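Side-chain contacts in calcium-regulated actin-bundling protein (Dictyostelium discoideum, PDB 4X3N), which binds calcium and bundles actin filaments, and may help shape filopodia and pseudopodia and rearrange them as the cell moves: residues 35-40 / 46-51; 63-68 / 279-284; 70-75 / 92-97; 100-105 / 154-159; 108-113 / 124-129. All blocks are in the same frame, centred on the assembly; numbering follows the deposited sequence.

How the contacts relate
Contacts 3, 4 and 5 share helix 96-111: contact 3 at its start, with the short strand 93-95, contact 4 along its middle and contact 5 at its end. Contacts 3 and 4 are closest, with centres about 8 Å apart, and F102 packs against both I72 and L94. Contacts 2 and 3 share helix 61-79. Contact 1, the helix pair 28-38 and 42-57, closes first along the chain; contacts 3, 4 and 5 then all fall within the 210 residues spanned by contact 2. Contact 2 joins helix 61-79, which packs in the calcium-binding part, to the C-terminal helix 273-290, and F63 links it to contact 5, about 18 Å away between centres.

Contact 1. Residues 35-40 / 46-51; sequences CNVAKL and AVHFLN
V37 and L40 meet H48 at the corner between two consecutive helices, where helix 28-38 ends and helix 42-57 sets off in a new direction, roughly across the first. On the second helix, A46 faces F153 and W278, and V47 faces A275 and W278. H48 comes next and carries the whole of its side. CG1 of V37 sits over one face of the imidazole, offset toward the rim, in a CH-pi contact with the centroid 4.0 Å away and 23° off the ring normal. The second methyl, V37 CG2, reaches the same ring at H48 CD2, 3.8 Å away, so the valine fork spreads along the histidine. The rotation of the ring is steadied by its own helix, since H48 ND1 is hydrogen-bonded to the carbonyl of Q44. F49 then turns to L157 and L158 of helix 153-160, and L50 to W278. L40, just past the end of the first helix, approaches the ring obliquely and brings its CD1 to 3.6 Å from H48 CE1.

Contact 2. Residues 63-68 / 279-284; sequences FIYSVG and MNRDLE
Y65 reaches from helix 61-79 to R281 and D282 on helix 273-290; the short axes pass 11.5 Å apart at 46°. From CB, with CG anti to the backbone N, the chain carries the ring across to the other helix. All six ring carbons lie under R281 CG, which sits over the ring centre, 3.5 Å from the centroid and 6° off the normal, a CH-pi contact. Further out, CE1 lies over one face of the R281 guanidinium, 3.8 Å from NH1; that group is tilted 36° to the ring after a bend at chi2. At the tip, Y65 OH donates to D282 OD1 at 2.9 Å, and that oxygen, near the ring plane at its edge, accepts with its anti lone pair. R281 also forms salt bridges through NE to E62 and through NH1 to E285, while E62 hydrogen-bonds the hydroxyl of S66 as well. It is a helix-helix interface built on one tyrosine, joining the C-terminal helix to the part that carries the EF-hand-like calcium site.

Contact 3. Residues 70-75 / 92-97; sequences ETIKYA and NDLDFD
I72 and L94 form the tight part of this contact, where helix 61-79 packs on the short, weakly bonded strand 93-95, which pairs antiparallel with 150-152 beside the EF-hand-like calcium loop. CD1 of L94 is the atom that does the touching: it lies 3.8 Å from I72 CG1 and 4.1 Å from the terminal I72 CD1, so one leucine methyl is laid along the outer chain of the isoleucine. Because I72 CG1 stands anti to the backbone N (chi1 -160°), that chain leads out from the helix to the strand. F102, on helix 96-111, packs on both residues and completes the hydrophobic group. A75 is a looser neighbour one helical turn on. The polar side chains turn elsewhere. K73, pointing away from the strand, forms a salt bridge to E70 on its own helix, with NZ 3.0 Å from E70 OE2 and coming from above the carboxylate plane. On the strand, D93 also points away and is held by salt bridges to R150 and K39. The nearest methyl-to-methyl approach of the looser pair is A75 CB to L94 CD1, at 4.4 Å.

Contact 4. Residues 100-105 / 154-159; sequences LYFYEQ and LEYLLY. With CA (calcium ion), chain D.
The two helical segments come nearest at the CA atoms of Y103 and Y156, 9.2 Å apart, and side chains fill the gap. Three rings do so as an aromatic cluster. A chi1 of 162° swings the F102 ring opposite the backbone nitrogen and turns its rim onto one face of Y156: the centroids are 5.1 Å apart and the planes stand at 83°, a T-shaped pair. F102 CZ lies over the centre of the Y156 ring. Y156 in turn offers an edge to the face of Y103 in an offset edge-to-face pair at 68°, the centroids 5.8 Å apart. At that edge Y103 OH comes within 3.6 Å of Y156 CD1. The hydroxyl is not left to the apolar cluster, for a water lies 2.7 Å from Y103 OH and donates to the backbone O of Y156, bridging the helices. One residue before Y156, E155 turns to the calcium ion, which it binds with both carboxylate oxygens, OE2 at 2.5 Å and OE1 at 2.7 Å; D144, N146 and D148, and the backbone O of R150, complete the protein ligands of the EF-hand-like site, and S152 hydrogen-bonds OE1. Around the cluster, helix 132-143 packs on Y103, helix 61-79 lies against F102, and helices 28-38 and 42-57 cover L154, L157 and L158, while the short strand 150-152 leads into helix 153-160.

Contact 5. Residues 108-113 / 124-129; sequences KFCEDP and ISQPQM
C110, near the end of helix 96-111, faces Q126 and P127 in the loop that precedes helix 132-143. Its sulfur is turned anti to the carbonyl carbon, which sends SG to the loop, where it lies 3.6 Å from P127 CD. The proline ring is touched chiefly at its CD corner, with CG a little farther from the sulfur. Q126 gets there by a fold in its own chain: the bend at chi2 (-41°) curls the amide back, so that OE1 comes against the cysteine side chain, 3.3 Å from both C110 CB and SG, while the other end of the amide is fixed as NE2 donates to the carbonyl O of Y122. One residue along the helix, E111 runs extended beyond CG and brings its carboxylate to M129, the two side chains crossing at about a right angle. M129 is bent at both chi2 and chi3, and its SD sits 4.1 Å from E111 OE2. E111 chi1 (-92°) and M129 chi3 (-110°) both lie away from staggered values, in keeping with a loose contact between exposed groups at the surface. Farther in, F63 of helix 61-79 packs on C110 and Q126, and P127 also touches L106 and C107. The arrangement is plain helix-to-loop packing, with the extended chain of 126-129 laid across the C-terminal turns of helix 96-111 before the fold passes on to helix 132-143.

Contact 1. Residues 35-40 / 46-51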
# COMPACT_ATOMS: atom_id res chain seq x y z
N CYS A 35 17.70 -6.14 -5.27
CA CYS A 35 16.30 -6.16 -4.86
C CYS A 35 16.02 -7.31 -3.92
O CYS A 35 15.24 -7.14 -2.95
CB CYS A 35 15.34 -6.19 -6.07
SG CYS A 35 15.34 -4.60 -6.94
N ASN A 36 16.64 -8.47 -4.16
CA ASN A 36 16.44 -9.60 -3.25
C ASN A 36 16.99 -9.41 -1.89
O ASN A 36 16.32 -9.68 -0.91
CB ASN A 36 16.99 -10.87 -3.87
CG ASN A 36 16.13 -11.32 -5.02
OD1 ASN A 36 14.93 -11.07 -5.02
ND2 ASN A 36 16.71 -11.97 -6.00
N VAL A 37 18.23 -8.93 -1.79
CA VAL A 37 18.81 -8.61 -0.52
C VAL A 37 17.92 -7.58 0.19
O VAL A 37 17.69 -7.67 1.38
CB VAL A 37 20.27 -8.00 -0.65
CG1 VAL A 37 20.80 -7.61 0.74
CG2 VAL A 37 21.21 -8.99 -1.33
N ALA A 38 17.49 -6.54 -0.53
CA ALA A 38 16.71 -5.49 0.07
C ALA A 38 15.30 -5.92 0.58
O ALA A 38 14.68 -5.24 1.38
CB ALA A 38 16.62 -4.27 -0.85
N LYS A 39 14.81 -7.08 0.15
CA LYS A 39 13.57 -7.64 0.69
C LYS A 39 13.79 -8.61 1.81
O LYS A 39 12.83 -9.08 2.37
CB LYS A 39 12.80 -8.35 -0.41
CG LYS A 39 12.20 -7.36 -1.41
CD LYS A 39 11.07 -6.54 -0.75
CE LYS A 39 10.29 -5.68 -1.76
NZ LYS A 39 9.34 -4.78 -1.02
N LEU A 40 15.03 -8.89 2.17
CA LEU A 40 15.33 -9.76 3.31
C LEU A 40 15.03 -8.97 4.54
O LEU A 40 14.95 -7.76 4.45
CB LEU A 40 16.82 -10.20 3.36
CG LEU A 40 17.32 -11.09 2.24
CD1 LEU A 40 18.83 -11.33 2.20
CD2 LEU A 40 16.55 -12.42 2.26
N ALA A 46 21.58 -5.92 6.87
CA ALA A 46 22.68 -5.41 7.67
C ALA A 46 23.92 -6.30 7.59
O ALA A 46 25.05 -5.84 7.36
CB ALA A 46 22.26 -5.27 9.11
N VAL A 47 23.72 -7.60 7.76
CA VAL A 47 24.80 -8.47 7.61
C VAL A 47 25.37 -8.56 6.21
O VAL A 47 26.61 -8.66 6.08
CB VAL A 47 24.43 -9.87 8.09
CG1 VAL A 47 25.41 -10.88 7.55
CG2 VAL A 47 24.33 -9.90 9.61
N HIS A 48 24.56 -8.47 5.17
CA HIS A 48 25.09 -8.39 3.84
C HIS A 48 25.99 -7.17 3.73
O HIS A 48 27.11 -7.22 3.17
CB HIS A 48 24.02 -8.27 2.75
CG HIS A 48 23.53 -9.57 2.27
ND1 HIS A 48 22.68 -10.34 3.02
CD2 HIS A 48 23.80 -10.28 1.15
CE1 HIS A 48 22.39 -11.45 2.37
NE2 HIS A 48 23.09 -11.46 1.25
N PHE A 49 25.48 -6.05 4.20
CA PHE A 49 26.28 -4.80 4.14
C PHE A 49 27.62 -4.92 4.89
O PHE A 49 28.68 -4.59 4.34
CB PHE A 49 25.46 -3.64 4.68
CG PHE A 49 26.25 -2.33 4.77
CD1 PHE A 49 26.54 -1.64 3.64
CD2 PHE A 49 26.72 -1.87 5.96
CE1 PHE A 49 27.29 -0.46 3.68
CE2 PHE A 49 27.48 -0.68 6.00
CZ PHE A 49 27.74 -0.01 4.85
N LEU A 50 27.54 -5.39 6.15
CA LEU A 50 28.69 -5.51 6.99
C LEU A 50 29.71 -6.49 6.42
O LEU A 50 30.90 -6.15 6.35
CB LEU A 50 28.31 -5.88 8.40
CG LEU A 50 27.55 -4.87 9.20
CD1 LEU A 50 27.04 -5.52 10.46
CD2 LEU A 50 28.36 -3.63 9.57
N ASN A 51 29.29 -7.68 6.00
CA ASN A 51 30.21 -8.58 5.31
C ASN A 51 30.94 -7.94 4.15
O ASN A 51 32.09 -8.23 3.95
CB ASN A 51 29.50 -9.79 4.74
CG ASN A 51 29.18 -10.82 5.81
OD1 ASN A 51 29.80 -10.84 6.87
ND2 ASN A 51 28.23 -11.69 5.53

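Contact 2. Residues 63-68 / 279-284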
# COMPACT_ATOMS: atom_id res chain seq x y z
N PHE A 63 27.09 1.04 16.08
CA PHE A 63 26.06 1.99 15.84
C PHE A 63 24.98 1.40 14.92
O PHE A 63 23.79 1.61 15.07
CB PHE A 63 26.68 3.18 15.16
CG PHE A 63 25.74 4.30 14.95
CD1 PHE A 63 24.89 4.33 13.82
CD2 PHE A 63 25.73 5.39 15.83
CE1 PHE A 63 24.02 5.39 13.64
CE2 PHE A 63 24.86 6.46 15.62
CZ PHE A 63 23.98 6.45 14.56
N ILE A 64 25.43 0.64 13.96
CA ILE A 64 24.51 0.08 12.96
C ILE A 64 23.54 -0.81 13.70
O ILE A 64 22.32 -0.80 13.45
CB ILE A 64 25.27 -0.64 11.85
CG1 ILE A 64 25.91 0.39 10.92
CG2 ILE A 64 24.30 -1.54 11.01
CD1 ILE A 64 27.04 -0.15 10.12
N TYR A 65 24.09 -1.55 14.64
CA TYR A 65 23.32 -2.51 15.43
C TYR A 65 22.42 -1.90 16.46
O TYR A 65 21.19 -2.19 16.51
CB TYR A 65 24.28 -3.50 16.12
CG TYR A 65 23.57 -4.57 16.92
CD1 TYR A 65 23.25 -4.35 18.27
CD2 TYR A 65 23.23 -5.79 16.34
CE1 TYR A 65 22.60 -5.33 19.01
CE2 TYR A 65 22.57 -6.76 17.08
CZ TYR A 65 22.27 -6.50 18.41
OH TYR A 65 21.62 -7.48 19.14
N SER A 66 22.99 -0.99 17.25
CA SER A 66 22.29 -0.44 18.40
C SER A 66 21.36 0.71 18.07
O SER A 66 20.36 0.91 18.75
CB SER A 66 23.31 0.04 19.44
OG SER A 66 23.81 -1.11 20.05
N VAL A 67 21.70 1.48 17.05
CA VAL A 67 20.97 2.68 16.71
C VAL A 67 20.30 2.59 15.36
O VAL A 67 19.13 2.88 15.25
CB VAL A 67 21.90 3.91 16.66
CG1 VAL A 67 21.10 5.21 16.45
CG2 VAL A 67 22.72 4.03 17.93
N GLY A 68 21.04 2.23 14.31
CA GLY A 68 20.42 2.14 12.97
C GLY A 68 19.32 1.09 12.91
O GLY A 68 18.13 1.39 12.59
N MET A 279 26.12 -11.95 14.90
CA MET A 279 25.57 -13.07 15.67
C MET A 279 26.08 -13.09 17.08
O MET A 279 25.34 -13.33 18.00
CB MET A 279 25.89 -14.38 14.96
CG MET A 279 25.02 -14.58 13.74
SD MET A 279 25.14 -16.24 13.05
CE MET A 279 26.95 -16.49 12.99
N ASN A 280 27.35 -12.80 17.27
CA ASN A 280 27.91 -12.67 18.65
C ASN A 280 27.31 -11.54 19.39
O ASN A 280 26.91 -11.67 20.52
CB ASN A 280 29.44 -12.61 18.63
CG ASN A 280 30.08 -14.01 18.45
OD1 ASN A 280 30.25 -14.72 19.41
ND2 ASN A 280 30.39 -14.40 17.24
N ARG A 281 27.24 -10.38 18.77
CA ARG A 281 26.53 -9.28 19.40
C ARG A 281 25.11 -9.59 19.85
O ARG A 281 24.65 -9.19 20.93
CB ARG A 281 26.47 -8.11 18.42
CG ARG A 281 25.94 -6.83 19.02
CD ARG A 281 26.90 -6.32 20.08
NE ARG A 281 26.40 -5.07 20.64
CZ ARG A 281 25.41 -4.98 21.53
NH1 ARG A 281 24.79 -6.06 21.98
NH2 ARG A 281 25.01 -3.76 21.97
N ASP A 282 24.40 -10.29 18.99
CA ASP A 282 22.98 -10.56 19.20
C ASP A 282 22.81 -11.59 20.33
O ASP A 282 22.01 -11.42 21.25
CB ASP A 282 22.43 -11.03 17.89
CG ASP A 282 20.95 -11.03 17.85
OD1 ASP A 282 20.39 -9.95 18.12
OD2 ASP A 282 20.36 -12.07 17.52
N LEU A 283 23.62 -12.64 20.26
CA LEU A 283 23.72 -13.61 21.36
C LEU A 283 24.01 -12.93 22.65
O LEU A 283 23.36 -13.20 23.64
CB LEU A 283 24.84 -14.59 21.11
CG LEU A 283 25.07 -15.66 22.17
CD1 LEU A 283 23.90 -16.67 22.18
CD2 LEU A 283 26.42 -16.35 21.87
N GLU A 284 25.00 -12.05 22.64
CA GLU A 284 25.33 -11.29 23.85
C GLU A 284 24.10 -10.56 24.43
O GLU A 284 23.79 -10.69 25.61
CB GLU A 284 26.48 -10.32 23.47
CG GLU A 284 26.90 -9.28 24.49
CD GLU A 284 27.84 -8.18 23.89
OE1 GLU A 284 27.84 -7.05 24.40
OE2 GLU A 284 28.58 -8.43 22.91

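Contact 3. Residues 70-75 / 92-97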
# COMPACT_ATOMS: atom_id res chain seq x y z
N GLU A 70 17.76 -0.58 15.42
CA GLU A 70 16.69 -0.39 16.38
C GLU A 70 15.75 0.61 15.87
O GLU A 70 14.55 0.43 16.01
CB GLU A 70 17.17 0.07 17.74
CG GLU A 70 17.78 -1.09 18.54
CD GLU A 70 16.77 -2.24 18.75
OE1 GLU A 70 15.62 -1.91 19.11
OE2 GLU A 70 17.11 -3.45 18.55
N THR A 71 16.28 1.67 15.27
CA THR A 71 15.40 2.73 14.88
C THR A 71 14.50 2.34 13.69
O THR A 71 13.35 2.75 13.65
CB THR A 71 16.16 4.04 14.64
OG1 THR A 71 16.97 4.29 15.78
CG2 THR A 71 15.21 5.19 14.45
N ILE A 72 15.01 1.55 12.74
CA ILE A 72 14.25 1.22 11.56
C ILE A 72 13.22 0.24 11.97
O ILE A 72 12.06 0.30 11.48
CB ILE A 72 15.11 0.78 10.33
CG1 ILE A 72 14.35 0.93 9.00
CG2 ILE A 72 15.63 -0.62 10.47
CD1 ILE A 72 15.18 0.86 7.70
N LYS A 73 13.58 -0.64 12.89
CA LYS A 73 12.63 -1.55 13.44
C LYS A 73 11.49 -0.85 14.15
O LYS A 73 10.33 -1.25 13.96
CB LYS A 73 13.26 -2.53 14.41
CG LYS A 73 14.19 -3.51 13.72
CD LYS A 73 14.54 -4.63 14.65
CE LYS A 73 15.45 -4.13 15.73
NZ LYS A 73 15.75 -5.27 16.62
N TYR A 74 11.78 0.13 14.97
CA TYR A 74 10.70 0.84 15.65
C TYR A 74 9.78 1.56 14.66
O TYR A 74 8.59 1.60 14.87
CB TYR A 74 11.20 1.80 16.70
CG TYR A 74 11.34 1.07 18.03
CD1 TYR A 74 10.22 0.77 18.79
CD2 TYR A 74 12.57 0.61 18.47
CE1 TYR A 74 10.33 0.07 19.98
CE2 TYR A 74 12.70 -0.09 19.66
CZ TYR A 74 11.58 -0.35 20.40
OH TYR A 74 11.72 -1.03 21.59
N ALA A 75 10.36 2.12 13.61
CA ALA A 75 9.55 2.83 12.59
C ALA A 75 8.63 1.88 11.87
O ALA A 75 7.43 2.19 11.70
CB ALA A 75 10.44 3.61 11.65
N ASN A 92 11.37 -5.19 6.18
CA ASN A 92 12.38 -5.05 5.15
C ASN A 92 12.51 -3.66 4.58
O ASN A 92 13.64 -3.24 4.26
CB ASN A 92 12.17 -5.99 3.96
CG ASN A 92 10.69 -6.13 3.48
OD1 ASN A 92 9.83 -5.33 3.75
ND2 ASN A 92 10.43 -7.22 2.78
N ASP A 93 11.40 -2.96 4.36
CA ASP A 93 11.50 -1.61 3.83
C ASP A 93 10.31 -0.70 4.26
O ASP A 93 9.34 -1.14 4.85
CB ASP A 93 11.76 -1.70 2.38
CG ASP A 93 10.56 -2.28 1.57
OD1 ASP A 93 9.41 -2.08 1.94
OD2 ASP A 93 10.79 -3.02 0.63
N LEU A 94 10.48 0.59 4.05
CA LEU A 94 9.57 1.61 4.49
C LEU A 94 9.11 2.48 3.28
O LEU A 94 9.91 2.82 2.38
CB LEU A 94 10.26 2.56 5.48
CG LEU A 94 11.13 1.96 6.62
CD1 LEU A 94 11.71 3.11 7.45
CD2 LEU A 94 10.28 1.02 7.47
N ASP A 95 7.84 2.91 3.29
CA ASP A 95 7.41 3.88 2.30
C ASP A 95 8.07 5.20 2.67
O ASP A 95 8.67 5.31 3.77
CB ASP A 95 5.90 3.90 2.13
CG ASP A 95 5.11 4.59 3.26
OD1 ASP A 95 5.58 5.51 4.01
OD2 ASP A 95 3.87 4.25 3.33
N PHE A 96 7.92 6.21 1.85
CA PHE A 96 8.62 7.47 2.10
C PHE A 96 8.12 8.25 3.35
O PHE A 96 8.91 8.97 4.05
CB PHE A 96 8.57 8.37 0.85
CG PHE A 96 9.49 7.98 -0.28
CD1 PHE A 96 10.28 6.87 -0.25
CD2 PHE A 96 9.47 8.75 -1.43
CE1 PHE A 96 11.06 6.54 -1.33
CE2 PHE A 96 10.27 8.44 -2.51
CZ PHE A 96 11.07 7.33 -2.46
N ASP A 97 6.85 8.11 3.70
CA ASP A 97 6.38 8.80 4.88
C ASP A 97 6.96 8.12 6.13
O ASP A 97 7.42 8.80 7.06
CB ASP A 97 4.86 8.87 4.94
CG ASP A 97 4.29 9.86 3.95
OD1 ASP A 97 4.90 10.92 3.70
OD2 ASP A 97 3.24 9.57 3.43

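Contact 4. Residues 100-105 / 154-159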
# COMPACT_ATOMS: atom_id res chain seq x y z
N LEU A 100 10.68 8.88 6.43
CA LEU A 100 10.79 10.17 7.06
C LEU A 100 10.76 10.12 8.59
O LEU A 100 11.56 10.73 9.26
CB LEU A 100 9.68 11.05 6.50
CG LEU A 100 9.89 12.52 6.65
CD1 LEU A 100 9.09 13.31 5.63
CD2 LEU A 100 9.48 12.90 8.07
N TYR A 101 9.84 9.37 9.16
CA TYR A 101 9.80 9.23 10.61
C TYR A 101 11.08 8.51 11.09
O TYR A 101 11.61 8.80 12.17
CB TYR A 101 8.57 8.40 11.09
CG TYR A 101 7.15 8.99 10.95
CD1 TYR A 101 6.87 10.31 11.26
CD2 TYR A 101 6.07 8.16 10.67
CE1 TYR A 101 5.55 10.83 11.20
CE2 TYR A 101 4.75 8.65 10.64
CZ TYR A 101 4.48 10.00 10.90
OH TYR A 101 3.16 10.49 10.85
N PHE A 102 11.56 7.53 10.33
CA PHE A 102 12.82 6.85 10.63
C PHE A 102 13.96 7.83 10.72
O PHE A 102 14.64 7.91 11.75
CB PHE A 102 13.08 5.72 9.61
CG PHE A 102 14.48 5.23 9.55
CD1 PHE A 102 15.03 4.56 10.57
CD2 PHE A 102 15.23 5.40 8.39
CE1 PHE A 102 16.32 4.09 10.50
CE2 PHE A 102 16.54 4.96 8.30
CZ PHE A 102 17.09 4.29 9.36
N TYR A 103 14.17 8.62 9.71
CA TYR A 103 15.32 9.49 9.71
C TYR A 103 15.19 10.57 10.79
O TYR A 103 16.18 10.98 11.38
CB TYR A 103 15.46 10.16 8.36
CG TYR A 103 16.22 9.38 7.36
CD1 TYR A 103 17.61 9.42 7.33
CD2 TYR A 103 15.54 8.59 6.44
CE1 TYR A 103 18.32 8.66 6.40
CE2 TYR A 103 16.21 7.86 5.52
CZ TYR A 103 17.60 7.88 5.49
OH TYR A 103 18.22 7.14 4.54
N GLU A 104 13.97 11.04 11.00
CA GLU A 104 13.72 12.01 12.06
C GLU A 104 14.01 11.48 13.42
O GLU A 104 14.61 12.14 14.20
CB GLU A 104 12.32 12.58 11.99
CG GLU A 104 12.26 13.53 10.80
CD GLU A 104 10.95 14.28 10.73
OE1 GLU A 104 9.98 13.90 11.47
OE2 GLU A 104 10.90 15.19 9.87
N GLN A 105 13.62 10.24 13.67
CA GLN A 105 13.94 9.61 14.93
C GLN A 105 15.45 9.40 15.09
O GLN A 105 15.95 9.63 16.17
CB GLN A 105 13.12 8.33 15.12
CG GLN A 105 13.40 7.55 16.38
CD GLN A 105 13.36 8.40 17.67
OE1 GLN A 105 12.54 9.33 17.82
NE2 GLN A 105 14.24 8.05 18.62
N LEU A 154 19.27 -1.63 3.83
CA LEU A 154 20.38 -1.64 2.89
C LEU A 154 20.57 -0.28 2.22
O LEU A 154 21.67 0.20 2.14
CB LEU A 154 20.26 -2.66 1.78
CG LEU A 154 21.41 -2.78 0.76
CD1 LEU A 154 22.73 -3.28 1.37
CD2 LEU A 154 21.01 -3.72 -0.35
N GLU A 155 19.50 0.29 1.73
CA GLU A 155 19.57 1.57 1.01
C GLU A 155 19.98 2.69 1.96
O GLU A 155 20.81 3.50 1.60
CB GLU A 155 18.24 1.83 0.30
CG GLU A 155 18.09 0.99 -0.94
CD GLU A 155 16.69 1.05 -1.47
OE1 GLU A 155 15.78 0.65 -0.73
OE2 GLU A 155 16.50 1.51 -2.62
N TYR A 156 19.41 2.71 3.16
CA TYR A 156 19.86 3.65 4.20
C TYR A 156 21.37 3.52 4.46
O TYR A 156 22.11 4.52 4.54
CB TYR A 156 19.07 3.47 5.51
CG TYR A 156 19.85 3.91 6.73
CD1 TYR A 156 19.96 5.26 7.05
CD2 TYR A 156 20.44 2.98 7.58
CE1 TYR A 156 20.68 5.67 8.20
CE2 TYR A 156 21.17 3.37 8.68
CZ TYR A 156 21.32 4.73 8.99
OH TYR A 156 22.04 5.14 10.12
N LEU A 157 21.85 2.29 4.59
CA LEU A 157 23.26 2.05 4.85
C LEU A 157 24.22 2.50 3.79
O LEU A 157 25.23 3.14 4.07
CB LEU A 157 23.52 0.59 5.15
CG LEU A 157 22.90 0.17 6.47
CD1 LEU A 157 22.92 -1.36 6.61
CD2 LEU A 157 23.63 0.73 7.71
N LEU A 158 23.88 2.21 2.55
CA LEU A 158 24.71 2.57 1.46
C LEU A 158 24.87 4.07 1.32
O LEU A 158 25.97 4.56 0.96
CB LEU A 158 24.11 2.03 0.18
CG LEU A 158 24.58 0.68 -0.40
CD1 LEU A 158 25.67 -0.08 0.27
CD2 LEU A 158 23.43 -0.14 -0.84
N TYR A 159 23.77 4.79 1.55
CA TYR A 159 23.79 6.23 1.43
C TYR A 159 24.46 6.84 2.65
O TYR A 159 25.25 7.75 2.50
CB TYR A 159 22.41 6.83 1.14
CG TYR A 159 22.51 8.32 0.82
CD1 TYR A 159 23.08 8.75 -0.39
CD2 TYR A 159 22.10 9.28 1.73
CE1 TYR A 159 23.21 10.09 -0.67
CE2 TYR A 159 22.24 10.62 1.47
CZ TYR A 159 22.80 11.01 0.28
OH TYR A 159 22.90 12.34 0.02
CA CA D . 14.01 1.12 -2.65
O HOH W 1 20.90 7.12 4.50
O HOH W 2 13.75 -1.16 -2.00

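Contact 5. Residues 108-113 / 124-129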
# COMPACT_ATOMS: atom_id res chain seq x y z
N LYS A 108 16.91 12.66 16.12
CA LYS A 108 16.53 13.05 17.47
C LYS A 108 17.37 12.26 18.47
O LYS A 108 17.88 12.81 19.46
CB LYS A 108 15.05 12.82 17.73
CG LYS A 108 14.53 13.50 18.99
CD LYS A 108 13.01 13.49 19.07
CE LYS A 108 12.49 12.10 19.41
NZ LYS A 108 11.31 12.13 20.34
N PHE A 109 17.54 10.97 18.19
CA PHE A 109 18.33 10.12 19.06
C PHE A 109 19.75 10.65 19.19
O PHE A 109 20.23 10.87 20.28
CB PHE A 109 18.35 8.70 18.56
CG PHE A 109 19.21 7.80 19.39
CD1 PHE A 109 20.58 7.76 19.22
CD2 PHE A 109 18.64 6.99 20.37
CE1 PHE A 109 21.36 6.94 20.00
CE2 PHE A 109 19.42 6.13 21.13
CZ PHE A 109 20.78 6.11 20.94
N CYS A 110 20.39 10.90 18.06
CA CYS A 110 21.78 11.34 17.99
C CYS A 110 22.02 12.76 18.52
O CYS A 110 23.19 13.12 18.80
CB CYS A 110 22.26 11.30 16.55
SG CYS A 110 22.48 9.61 15.92
N GLU A 111 20.96 13.57 18.53
CA GLU A 111 21.03 14.97 19.01
C GLU A 111 20.79 15.09 20.50
O GLU A 111 21.09 16.12 21.08
CB GLU A 111 19.99 15.85 18.30
CG GLU A 111 20.55 16.51 17.05
CD GLU A 111 19.50 16.83 15.97
OE1 GLU A 111 18.28 16.91 16.27
OE2 GLU A 111 19.91 16.98 14.80
N ASP A 112 20.19 14.07 21.09
CA ASP A 112 19.98 14.01 22.50
C ASP A 112 21.33 13.84 23.28
O ASP A 112 22.08 12.88 23.07
CB ASP A 112 19.04 12.86 22.81
CG ASP A 112 18.72 12.80 24.26
OD1 ASP A 112 19.34 13.61 24.99
OD2 ASP A 112 17.92 11.92 24.68
N PRO A 113 21.67 14.79 24.18
CA PRO A 113 22.93 14.69 24.94
C PRO A 113 23.10 13.44 25.77
O PRO A 113 24.20 12.95 25.92
CB PRO A 113 22.91 15.92 25.80
CG PRO A 113 22.24 16.92 24.91
CD PRO A 113 21.09 16.14 24.30
N ILE A 124 31.06 9.19 11.40
CA ILE A 124 30.70 8.90 10.01
C ILE A 124 29.29 8.27 9.93
O ILE A 124 28.70 8.24 8.87
CB ILE A 124 31.78 8.04 9.33
CG1 ILE A 124 31.58 8.07 7.83
CG2 ILE A 124 31.73 6.61 9.82
CD1 ILE A 124 32.51 7.16 7.06
N SER A 125 28.77 7.79 11.05
CA SER A 125 27.44 7.32 11.10
C SER A 125 26.38 8.35 11.37
O SER A 125 25.24 8.01 11.41
CB SER A 125 27.34 6.26 12.21
OG SER A 125 28.04 5.11 11.85
N GLN A 126 26.73 9.63 11.61
CA GLN A 126 25.73 10.55 12.08
C GLN A 126 24.81 10.90 10.93
O GLN A 126 25.29 11.19 9.86
CB GLN A 126 26.35 11.87 12.60
CG GLN A 126 27.09 11.69 13.94
CD GLN A 126 26.36 10.80 14.90
OE1 GLN A 126 25.36 11.21 15.53
NE2 GLN A 126 26.88 9.59 15.09
N PRO A 127 23.50 10.91 11.18
CA PRO A 127 22.55 11.35 10.13
C PRO A 127 22.59 12.87 9.97
O PRO A 127 23.29 13.53 10.71
CB PRO A 127 21.21 10.94 10.68
CG PRO A 127 21.41 10.91 12.17
CD PRO A 127 22.83 10.56 12.44
N GLN A 128 21.84 13.37 9.01
CA GLN A 128 21.76 14.81 8.75
C GLN A 128 20.32 15.24 8.87
O GLN A 128 19.39 14.61 8.35
CB GLN A 128 22.32 15.11 7.36
CG GLN A 128 21.98 16.50 6.81
CD GLN A 128 22.38 16.64 5.33
OE1 GLN A 128 22.19 15.72 4.50
NE2 GLN A 128 22.94 17.79 4.99
N MET A 129 20.11 16.34 9.57
CA MET A 129 18.76 16.83 9.77
C MET A 129 18.34 17.47 8.45
O MET A 129 19.14 18.11 7.79
CB MET A 129 18.70 17.87 10.91
CG MET A 129 17.30 18.19 11.37
SD MET A 129 16.61 16.90 12.45
CE MET A 129 15.31 16.08 11.48